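Local coordinates for protein Hsc70 cochaperone (SGT) (Aspergillus fumigatus, PDB 3SZ7) that acts as a co-chaperone that binds tail-anchored membrane proteins bound for the endoplasmic reticulum and hands them to the GET insertion pathway, recruiting heat-shock chaperones through its TPR domain, at residues Gln36-Ala41 against Pro45-Asn50. Numbering follows the deposited sequence.
Sequences QALSIA and PIYLSN
The phenol ring of Tyr47 is inserted between the C-terminal end of helix 27-40 and the start of helix 45-57, and Ala37 lies over one of its faces. Ala37 CB sits 4.0 Å from the centroid of the Tyr47 ring and 21° off the ring normal, which meets the geometry of a CH-pi contact; a shift toward the rim leaves it 3.8 Å from Tyr47 CD2. Four residues on, just past the end of the helix, the methyl of Ala41 approaches the ring obliquely and from the other side of its plane, with Ala41 CB 4.0 Å from Tyr47 CE2. The ring's root is gripped by Leu38: its CD2 lies 3.5 Å from Tyr47 CB, the shortest approach between the two segments, and the two side chains run past each other in opposite directions. In Tyr47, CG stands anti to the carbonyl carbon (chi1 -57°), and this carries the ring toward Ala37 and Ala41. Both branches of Leu38 also reach Leu48, the two side chains crossing at roughly a right angle, with Leu38 CD1 3.9 Å from Leu48 CD2; beyond it, Leu48 packs on Leu70 and Ala71 of helix 61-74. The short helical segments run nearly antiparallel, at 157° with axes 9.6 Å apart, joining the second helix of the predicted first TPR to the first helix of the second. Two alanine methyls, short side chains, meet the ring where it reaches the end of helix 27-40. The contact itself is wholly apolar, yet the hydroxyl of Tyr47 hydrogen-bonds to Asp12 and Ser11. One side chain thus combines an apolar ring, packed between helices 27-40 and 45-57, with a polar end tied to the start of helix 9-23.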
loop_
_atom_site.group_PDB
_atom_site.type_symbol
_atom_site.label_atom_id
_atom_site.label_comp_id
_atom_site.label_asym_id
_atom_site.label_seq_id
_atom_site.Cartn_x
_atom_site.Cartn_y
_atom_site.Cartn_z
ATOM N N GLN A 36 14.820 14.451 1.871
ATOM C CA GLN A 36 15.502 15.660 1.410
ATOM C C GLN A 36 14.749 16.314 0.257
ATOM O O GLN A 36 14.643 17.536 0.194
ATOM C CB GLN A 36 16.937 15.353 0.981
ATOM C CG GLN A 36 17.849 14.931 2.113
ATOM C CD GLN A 36 19.255 14.656 1.632
ATOM O OE1 GLN A 36 19.855 13.639 1.979
ATOM N NE2 GLN A 36 19.789 15.560 0.820
ATOM N N ALA A 37 14.229 15.498 -0.656
ATOM C CA ALA A 37 13.442 16.016 -1.770
ATOM C C ALA A 37 12.182 16.696 -1.243
ATOM O O ALA A 37 11.768 17.743 -1.743
ATOM C CB ALA A 37 13.085 14.903 -2.740
ATOM N N LEU A 38 11.581 16.091 -0.223
ATOM C CA LEU A 38 10.375 16.629 0.396
ATOM C C LEU A 38 10.624 17.905 1.205
ATOM O O LEU A 38 9.700 18.680 1.452
ATOM C CB LEU A 38 9.697 15.565 1.261
ATOM C CG LEU A 38 8.971 14.492 0.453
ATOM C CD1 LEU A 38 8.710 13.246 1.291
ATOM C CD2 LEU A 38 7.671 15.053 -0.107
ATOM N N SER A 39 11.865 18.126 1.621
ATOM C CA SER A 39 12.187 19.345 2.354
ATOM C C SER A 39 12.204 20.536 1.402
ATOM O O SER A 39 12.032 21.680 1.819
ATOM C CB SER A 39 13.525 19.217 3.085
ATOM O OG SER A 39 14.608 19.172 2.174
ATOM N N ILE A 40 12.413 20.254 0.121
ATOM C CA ILE A 40 12.374 21.277 -0.918
ATOM C C ILE A 40 10.949 21.480 -1.420
ATOM O O ILE A 40 10.493 22.616 -1.585
ATOM C CB ILE A 40 13.263 20.881 -2.108
ATOM C CG1 ILE A 40 14.730 20.861 -1.682
ATOM C CG2 ILE A 40 13.043 21.826 -3.281
ATOM C CD1 ILE A 40 15.658 20.266 -2.721
ATOM N N ALA A 41 10.256 20.369 -1.661
ATOM C CA ALA A 41 8.881 20.395 -2.142
ATOM C C ALA A 41 7.994 19.594 -1.201
ATOM O O ALA A 41 7.698 18.424 -1.460
ATOM C CB ALA A 41 8.800 19.842 -3.556
ATOM N N PRO A 45 3.232 14.587 -3.958
ATOM C CA PRO A 45 2.665 13.231 -3.997
ATOM C C PRO A 45 3.595 12.196 -4.626
ATOM O O PRO A 45 3.557 11.038 -4.222
ATOM C CB PRO A 45 1.399 13.399 -4.839
ATOM C CG PRO A 45 1.629 14.644 -5.639
ATOM C CD PRO A 45 2.448 15.540 -4.764
ATOM N N ILE A 46 4.415 12.597 -5.593
ATOM C CA ILE A 46 5.366 11.660 -6.182
ATOM C C ILE A 46 6.436 11.286 -5.170
ATOM O O ILE A 46 6.719 10.107 -4.970
ATOM C CB ILE A 46 6.025 12.219 -7.458
ATOM C CG1 ILE A 46 4.974 12.385 -8.556
ATOM C CG2 ILE A 46 7.126 11.284 -7.928
ATOM C CD1 ILE A 46 5.529 12.956 -9.844
ATOM N N TYR A 47 7.022 12.292 -4.525
ATOM C CA TYR A 47 8.051 12.049 -3.519
ATOM C C TYR A 47 7.472 11.297 -2.326
ATOM O O TYR A 47 8.123 10.415 -1.763
ATOM C CB TYR A 47 8.680 13.358 -3.042
ATOM C CG TYR A 47 9.282 14.214 -4.131
ATOM C CD1 TYR A 47 9.583 13.684 -5.381
ATOM C CD2 TYR A 47 9.556 15.557 -3.905
ATOM C CE1 TYR A 47 10.139 14.477 -6.379
ATOM C CE2 TYR A 47 10.110 16.348 -4.886
ATOM C CZ TYR A 47 10.397 15.807 -6.119
ATOM O OH TYR A 47 10.947 16.609 -7.093
ATOM N N LEU A 48 6.249 11.646 -1.937
ATOM C CA LEU A 48 5.581 10.943 -0.841
ATOM C C LEU A 48 5.353 9.474 -1.153
ATOM O O LEU A 48 5.590 8.605 -0.308
ATOM C CB LEU A 48 4.246 11.601 -0.490
ATOM C CG LEU A 48 4.321 12.897 0.318
ATOM C CD1 LEU A 48 2.943 13.522 0.413
ATOM C CD2 LEU A 48 4.886 12.606 1.699
ATOM N N SER A 49 4.881 9.190 -2.362
ATOM C CA SER A 49 4.555 7.814 -2.717
ATOM C C SER A 49 5.819 6.983 -2.871
ATOM O O SER A 49 5.821 5.792 -2.571
ATOM C CB SER A 49 3.698 7.758 -3.976
ATOM O OG SER A 49 2.482 8.459 -3.763
ATOM N N ASN A 50 6.897 7.620 -3.318
ATOM C CA ASN A 50 8.195 6.957 -3.338
ATOM C C ASN A 50 8.718 6.644 -1.936
ATOM O O ASN A 50 9.196 5.544 -1.689
ATOM C CB ASN A 50 9.221 7.763 -4.142
ATOM C CG ASN A 50 9.043 7.604 -5.641
ATOM O OD1 ASN A 50 8.144 6.899 -6.102
ATOM N ND2 ASN A 50 9.894 8.270 -6.411
#